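Local coordinates for integron Cassette Protein Hfx_Cass5 (Unidentified, PDB 3IF4) that is of unknown function but is encoded on a mobile integron gene cassette and assembles as a pair of identical, extensively contacting subunits, at residues 77-80 with 81-84; 94-97 with 98-102; 45-48 with 49-52. One frame throughout, in Å; residues are numbered along the deposited sequence.

Overall arrangement
Three local contacts mark two distant regions of an extended chain. Interaction 1 spans about two turns of helix 76-89, and interaction 2 is the turn between strands 93-95 and 101-103. They follow each other in the chain, with centres about 15 Å apart, and touch directly: F84 CE2 lies 3.4 Å from L94 O, and F84 CZ lies 4.2 Å from L96 CD2. Interaction 3 comes earlier, in the loop between strands 38-42 and 58-60, across the chain's centre. Its centre is about 30 Å from that of interaction 1 and 44 Å from that of interaction 2. All three touch the second subunit, so dimer packing, rather than any known active site, is what they share.

Interaction 1: residues 77-80 with 81-84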
loop_
_atom_site.group_PDB
_atom_site.type_symbol
_atom_site.label_atom_id
_atom_site.label_comp_id
_atom_site.label_asym_id
_atom_site.label_seq_id
_atom_site.Cartn_x
_atom_site.Cartn_y
_atom_site.Cartn_z
ATOM N N ALA A 77 3.500 -13.565 -4.657
ATOM C CA ALA A 77 2.881 -13.781 -5.958
ATOM C C ALA A 77 2.232 -12.489 -6.447
ATOM O O ALA A 77 2.505 -12.031 -7.557
ATOM C CB ALA A 77 1.851 -14.894 -5.884
ATOM N N GLN A 78 1.380 -11.902 -5.610
ATOM C CA GLN A 78 0.701 -10.663 -5.963
ATOM C C GLN A 78 1.708 -9.576 -6.290
ATOM O O GLN A 78 1.570 -8.874 -7.291
ATOM C CB GLN A 78 -0.190 -10.182 -4.822
ATOM C CG GLN A 78 -1.381 -11.064 -4.526
ATOM C CD GLN A 78 -2.189 -10.543 -3.347
ATOM O OE1 GLN A 78 -2.650 -11.315 -2.506
ATOM N NE2 GLN A 78 -2.349 -9.223 -3.273
ATOM N N TRP A 79 2.722 -9.430 -5.441
ATOM C CA TRP A 79 3.733 -8.410 -5.684
ATOM C C TRP A 79 4.469 -8.631 -7.004
ATOM O O TRP A 79 4.772 -7.672 -7.709
ATOM C CB TRP A 79 4.682 -8.243 -4.493
ATOM C CG TRP A 79 4.112 -7.260 -3.507
ATOM C CD1 TRP A 79 3.574 -7.538 -2.278
ATOM C CD2 TRP A 79 3.968 -5.843 -3.696
ATOM N NE1 TRP A 79 3.117 -6.379 -1.690
ATOM C CE2 TRP A 79 3.348 -5.327 -2.537
ATOM C CE3 TRP A 79 4.301 -4.966 -4.731
ATOM C CZ2 TRP A 79 3.067 -3.972 -2.382
ATOM C CZ3 TRP A 79 4.020 -3.619 -4.575
ATOM C CH2 TRP A 79 3.408 -3.135 -3.408
ATOM N N LEU A 80 4.721 -9.887 -7.362
ATOM C CA LEU A 80 5.345 -10.156 -8.651
ATOM C C LEU A 80 4.399 -9.705 -9.756
ATOM O O LEU A 80 4.810 -9.038 -10.699
ATOM C CB LEU A 80 5.709 -11.633 -8.799
ATOM C CG LEU A 80 6.366 -12.035 -10.122
ATOM C CD1 LEU A 80 7.628 -12.811 -9.868
ATOM C CD2 LEU A 80 5.401 -12.837 -10.989
ATOM N N GLN A 81 3.121 -10.034 -9.621
ATOM C CA GLN A 81 2.148 -9.613 -10.621
ATOM C C GLN A 81 2.066 -8.090 -10.683
ATOM O O GLN A 81 1.958 -7.504 -11.758
ATOM C CB GLN A 81 0.777 -10.212 -10.325
ATOM C CG GLN A 81 0.709 -11.715 -10.515
ATOM C CD GLN A 81 -0.612 -12.293 -10.057
ATOM O OE1 GLN A 81 -1.289 -11.720 -9.200
ATOM N NE2 GLN A 81 -0.986 -13.437 -10.620
ATOM N N GLN A 82 2.125 -7.459 -9.514
ATOM C CA GLN A 82 2.117 -6.004 -9.417
ATOM C C GLN A 82 3.318 -5.421 -10.162
ATOM O O GLN A 82 3.196 -4.446 -10.902
ATOM C CB GLN A 82 2.142 -5.574 -7.944
ATOM C CG GLN A 82 2.115 -4.071 -7.722
ATOM C CD GLN A 82 0.727 -3.490 -7.872
ATOM O OE1 GLN A 82 -0.154 -4.100 -8.489
ATOM N NE2 GLN A 82 0.517 -2.304 -7.308
ATOM N N ILE A 83 4.479 -6.034 -9.961
ATOM C CA ILE A 83 5.697 -5.603 -10.633
ATOM C C ILE A 83 5.588 -5.778 -12.140
ATOM O O ILE A 83 5.930 -4.878 -12.896
ATOM C CB ILE A 83 6.933 -6.334 -10.093
ATOM C CG1 ILE A 83 7.207 -5.891 -8.653
ATOM C CG2 ILE A 83 8.150 -6.050 -10.965
ATOM C CD1 ILE A 83 8.280 -6.675 -7.972
ATOM N N PHE A 84 5.101 -6.930 -12.580
ATOM C CA PHE A 84 4.919 -7.146 -14.009
ATOM C C PHE A 84 3.942 -6.109 -14.565
ATOM O O PHE A 84 4.119 -5.609 -15.680
ATOM C CB PHE A 84 4.414 -8.566 -14.288
ATOM C CG PHE A 84 5.501 -9.608 -14.323
ATOM C CD1 PHE A 84 6.625 -9.493 -13.512
ATOM C CD2 PHE A 84 5.390 -10.719 -15.153
ATOM C CE1 PHE A 84 7.628 -10.457 -13.538
ATOM C CE2 PHE A 84 6.378 -11.685 -15.182
ATOM C CZ PHE A 84 7.501 -11.554 -14.367
#
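A77 to Q81, Q78 to Q82, W79 to I83 and L80 to F84 are joined by four successive i to i+4 backbone hydrogen bonds, a regular run of alpha-helix. The bond from F84 N to L80 O is 2.8 Å long, with 167° at the hydrogen. The same four-residue spacing brings L80 and F84 alongside each other, pointing the same way. L80 CG stands anti to the backbone N (chi1 180°), which sends the branch along the helix to F84; CD2 sits over one face of the phenyl ring, 4.2 Å from its centroid, in a CH-pi contact displaced toward the rim. Beyond them, helix 107-118 supplies L113 to L80 and A117 to both. On another side, Q82 CG approaches W79 CZ3 obliquely, at 3.7 Å, with the amide plane nearly perpendicular to the indole. The chain of Q82 then bends at chi2 (79°), and NE2 donates to M55 O of the second subunit. Q81 instead gives its NE2 to A116 O of the same chain. The result is an amphipathic helix shared between two interfaces, one with helix 107-118 and one with the partner subunit.

Interaction 2: residues 94-97 with 98-102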
loop_
_atom_site.group_PDB
_atom_site.type_symbol
_atom_site.label_atom_id
_atom_site.label_comp_id
_atom_site.label_asym_id
_atom_site.label_seq_id
_atom_site.Cartn_x
_atom_site.Cartn_y
_atom_site.Cartn_z
ATOM N N LEU A 94 6.909 -8.548 -19.273
ATOM C CA LEU A 94 7.953 -9.413 -18.753
ATOM C C LEU A 94 7.518 -10.874 -18.754
ATOM O O LEU A 94 6.344 -11.186 -18.553
ATOM C CB LEU A 94 8.315 -8.973 -17.337
ATOM C CG LEU A 94 9.003 -7.609 -17.262
ATOM C CD1 LEU A 94 9.067 -7.108 -15.828
ATOM C CD2 LEU A 94 10.401 -7.692 -17.852
ATOM N N VAL A 95 8.472 -11.772 -18.980
ATOM C CA VAL A 95 8.195 -13.200 -18.921
ATOM C C VAL A 95 9.362 -13.963 -18.298
ATOM O O VAL A 95 10.515 -13.560 -18.427
ATOM C CB VAL A 95 7.895 -13.782 -20.318
ATOM C CG1 VAL A 95 6.624 -13.170 -20.898
ATOM C CG2 VAL A 95 9.069 -13.554 -21.249
ATOM N N LEU A 96 9.053 -15.062 -17.616
ATOM C CA LEU A 96 10.079 -15.888 -16.992
ATOM C C LEU A 96 10.624 -16.887 -18.001
ATOM O O LEU A 96 9.885 -17.425 -18.823
ATOM C CB LEU A 96 9.519 -16.644 -15.785
ATOM C CG LEU A 96 8.954 -15.858 -14.599
ATOM C CD1 LEU A 96 8.494 -16.817 -13.505
ATOM C CD2 LEU A 96 9.980 -14.870 -14.057
ATOM N N GLY A 97 11.922 -17.141 -17.928
ATOM C CA GLY A 97 12.552 -18.046 -18.860
ATOM C C GLY A 97 13.256 -19.183 -18.160
ATOM O O GLY A 97 13.440 -19.155 -16.941
ATOM N N PRO A 98 13.655 -20.201 -18.936
ATOM C CA PRO A 98 14.417 -21.329 -18.399
ATOM C C PRO A 98 15.746 -20.843 -17.826
ATOM O O PRO A 98 16.288 -21.477 -16.926
ATOM C CB PRO A 98 14.658 -22.209 -19.632
ATOM C CG PRO A 98 13.622 -21.787 -20.621
ATOM C CD PRO A 98 13.418 -20.328 -20.385
ATOM N N ASN A 99 16.254 -19.732 -18.347
ATOM C CA ASN A 99 17.518 -19.174 -17.881
ATOM C C ASN A 99 17.326 -18.179 -16.741
ATOM O O ASN A 99 18.278 -17.537 -16.299
ATOM C CB ASN A 99 18.270 -18.512 -19.037
ATOM C CG ASN A 99 18.517 -19.462 -20.192
ATOM O OD1 ASN A 99 17.952 -19.302 -21.274
ATOM N ND2 ASN A 99 19.364 -20.460 -19.967
ATOM N N THR A 100 16.089 -18.057 -16.271
ATOM C CA THR A 100 15.772 -17.144 -15.179
ATOM C C THR A 100 16.546 -17.509 -13.917
ATOM O O THR A 100 16.453 -18.634 -13.424
ATOM C CB THR A 100 14.265 -17.142 -14.864
ATOM O OG1 THR A 100 13.530 -16.748 -16.030
ATOM C CG2 THR A 100 13.960 -16.177 -13.728
ATOM N N ARG A 101 17.310 -16.554 -13.400
ATOM C CA ARG A 101 18.111 -16.778 -12.203
ATOM C C ARG A 101 17.330 -16.442 -10.936
ATOM O O ARG A 101 16.785 -15.347 -10.804
ATOM C CB ARG A 101 19.400 -15.955 -12.259
ATOM C CG ARG A 101 20.564 -16.669 -12.924
ATOM C CD ARG A 101 21.793 -15.775 -12.994
ATOM N NE ARG A 101 21.487 -14.396 -12.625
ATOM C CZ ARG A 101 21.821 -13.842 -11.464
ATOM N NH1 ARG A 101 22.475 -14.549 -10.553
ATOM N NH2 ARG A 101 21.502 -12.579 -11.214
ATOM N N TRP A 102 17.284 -17.391 -10.008
ATOM C CA TRP A 102 16.587 -17.195 -8.742
ATOM C C TRP A 102 17.581 -17.079 -7.591
ATOM O O TRP A 102 18.327 -18.017 -7.307
ATOM C CB TRP A 102 15.611 -18.343 -8.484
ATOM C CG TRP A 102 14.639 -18.567 -9.602
ATOM C CD1 TRP A 102 14.893 -19.165 -10.802
ATOM C CD2 TRP A 102 13.256 -18.195 -9.624
ATOM N NE1 TRP A 102 13.755 -19.189 -11.569
ATOM C CE2 TRP A 102 12.735 -18.600 -10.871
ATOM C CE3 TRP A 102 12.406 -17.560 -8.713
ATOM C CZ2 TRP A 102 11.405 -18.390 -11.228
ATOM C CZ3 TRP A 102 11.085 -17.353 -9.070
ATOM C CH2 TRP A 102 10.598 -17.766 -10.315
#
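G97 and T100 close a type I beta turn, which links strands 93-95 and 101-103. The two strands do not make a hairpin here: L94, V95, R101 and W102 all join a parallel ladder with a strand of the second subunit, so the turn interrupts an edge that carries the sheet across the interface. P98 follows G97 through a trans peptide and takes the second turn position, where its ring already fixes phi near the value a type I turn needs (-61°). N99 fills the third position, with its side chain at the exposed outer corner. T100 then turns back to G97 with both its N and its side chain. Its N donates to G97 O over 2.9 Å, reaching the oxygen from above the carbonyl plane. Its side chain accepts in return: with OG1 placed beside its own backbone N (chi1 -59°), the hydroxyl faces G97 N, which donates to OG1 at a modelled 2.5 Å, so short that the exact length is doubtful. The same hydroxyl also has a weak hydrogen bond with V27 O of the second subunit. R101 turns away from 94-97 and packs on A29 of that subunit. The indole of W102 reaches back toward L96, and T100 CG2 lies 3.6 Å above one ring face, offset toward the rim, while R110 makes a cation-pi contact with the ring and L113 and T114 of helix 107-118 pack against it. The far corner of the indole meets L96, whose side chain crosses it at about a right angle, with CD1 3.9 Å from W102 CH2.

Interaction 3: residues 45-48 with 49-52; sequences SQFP and YIYR
F47 and I50 are the ends of a type I beta turn in the loop between strands 38-42 and 58-60, a short-range contact of partly buried character. The turn is closed by I50 N donating to F47 O over 3.0 Å, from above the carbonyl plane. On the inner side, F47 CB meets I50 CB at 3.8 Å and the two side chains slant across each other, I50 CD1 approaching F47 CD2; both pack on L66 of strand 65-67 and on Q90 of the second subunit. P48 lies on the outer side. Its carbonyl O is near the plane of the Y51 ring, at the edge, 3.5 Å from CE2. The chi1 of Y51 (69°) tucks the ring between its own backbone N and carbonyl carbon, bringing that edge back toward the proline. R52 runs between the two tyrosines: its guanidinium covers one face of Y49, with NE 3.5 Å above the ring centre, while NE also donates to Y51 OH, 3.1 Å away and in the guanidinium plane. One group is thus held by a face and by a bond. R52 N reaches back to Y49 O, so the whole is a proline-containing type I turn running on into a 3-10 segment.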
loop_
_atom_site.group_PDB
_atom_site.type_symbol
_atom_site.label_atom_id
_atom_site.label_comp_id
_atom_site.label_asym_id
_atom_site.label_seq_id
_atom_site.Cartn_x
_atom_site.Cartn_y
_atom_site.Cartn_z
ATOM N N SER A 45 -14.007 19.578 10.049
ATOM C CA SER A 45 -13.031 19.911 9.017
ATOM C C SER A 45 -13.165 19.061 7.747
ATOM O O SER A 45 -13.653 17.928 7.788
ATOM C CB SER A 45 -11.614 19.797 9.573
ATOM O OG SER A 45 -11.408 20.735 10.608
ATOM N N GLN A 46 -12.724 19.623 6.626
ATOM C CA GLN A 46 -12.635 18.882 5.368
ATOM C C GLN A 46 -11.184 18.835 4.856
ATOM O O GLN A 46 -10.411 19.767 5.072
ATOM C CB GLN A 46 -13.569 19.493 4.319
ATOM C CG GLN A 46 -13.443 21.004 4.174
ATOM C CD GLN A 46 -14.120 21.527 2.920
ATOM O OE1 GLN A 46 -15.275 21.200 2.637
ATOM N NE2 GLN A 46 -13.400 22.345 2.156
ATOM N N PHE A 47 -10.813 17.751 4.181
ATOM C CA PHE A 47 -9.425 17.571 3.770
ATOM C C PHE A 47 -9.261 17.234 2.286
ATOM O O PHE A 47 -8.721 16.182 1.934
ATOM C CB PHE A 47 -8.760 16.499 4.628
ATOM C CG PHE A 47 -8.724 16.826 6.097
ATOM C CD1 PHE A 47 -9.777 16.469 6.926
ATOM C CD2 PHE A 47 -7.632 17.480 6.650
ATOM C CE1 PHE A 47 -9.746 16.761 8.281
ATOM C CE2 PHE A 47 -7.593 17.766 8.006
ATOM C CZ PHE A 47 -8.653 17.402 8.822
ATOM N N PRO A 48 -9.692 18.155 1.413
ATOM C CA PRO A 48 -9.712 17.977 -0.047
ATOM C C PRO A 48 -8.350 17.579 -0.596
ATOM O O PRO A 48 -8.266 16.795 -1.539
ATOM C CB PRO A 48 -10.067 19.376 -0.569
ATOM C CG PRO A 48 -10.667 20.092 0.591
ATOM C CD PRO A 48 -10.004 19.539 1.806
ATOM N N TYR A 49 -7.298 18.135 -0.006
ATOM C CA TYR A 49 -5.933 17.957 -0.487
ATOM C C TYR A 49 -5.151 16.947 0.338
ATOM O O TYR A 49 -3.921 16.886 0.232
ATOM C CB TYR A 49 -5.186 19.298 -0.457
ATOM C CG TYR A 49 -5.357 20.146 -1.691
ATOM C CD1 TYR A 49 -6.249 19.784 -2.698
ATOM C CD2 TYR A 49 -4.637 21.327 -1.844
ATOM C CE1 TYR A 49 -6.401 20.567 -3.837
ATOM C CE2 TYR A 49 -4.784 22.117 -2.968
ATOM C CZ TYR A 49 -5.666 21.736 -3.962
ATOM O OH TYR A 49 -5.807 22.533 -5.081
ATOM N N ILE A 50 -5.848 16.167 1.164
ATOM C CA ILE A 50 -5.169 15.158 1.976
ATOM C C ILE A 50 -4.286 14.221 1.135
ATOM O O ILE A 50 -3.220 13.795 1.585
ATOM C CB ILE A 50 -6.148 14.322 2.828
ATOM C CG1 ILE A 50 -5.413 13.716 4.026
ATOM C CG2 ILE A 50 -6.829 13.244 1.997
ATOM C CD1 ILE A 50 -4.953 14.753 5.039
ATOM N N TYR A 51 -4.724 13.900 -0.081
ATOM C CA TYR A 51 -3.934 13.029 -0.947
ATOM C C TYR A 51 -2.552 13.629 -1.184
ATOM O O TYR A 51 -1.583 12.903 -1.379
ATOM C CB TYR A 51 -4.643 12.780 -2.281
ATOM C CG TYR A 51 -4.729 13.994 -3.177
ATOM C CD1 TYR A 51 -3.724 14.278 -4.091
ATOM C CD2 TYR A 51 -5.816 14.848 -3.120
ATOM C CE1 TYR A 51 -3.799 15.378 -4.922
ATOM C CE2 TYR A 51 -5.899 15.958 -3.945
ATOM C CZ TYR A 51 -4.886 16.218 -4.843
ATOM O OH TYR A 51 -4.963 17.318 -5.668
ATOM N N ARG A 52 -2.466 14.956 -1.138
ATOM C CA ARG A 52 -1.203 15.653 -1.368
ATOM C C ARG A 52 -0.158 15.412 -0.280
ATOM O O ARG A 52 0.998 15.791 -0.433
ATOM C CB ARG A 52 -1.429 17.157 -1.550
ATOM C CG ARG A 52 -2.293 17.506 -2.751
ATOM C CD ARG A 52 -2.072 18.935 -3.200
ATOM N NE ARG A 52 -2.831 19.252 -4.408
ATOM C CZ ARG A 52 -2.730 20.398 -5.076
ATOM N NH1 ARG A 52 -1.897 21.342 -4.656
ATOM N NH2 ARG A 52 -3.462 20.602 -6.164
#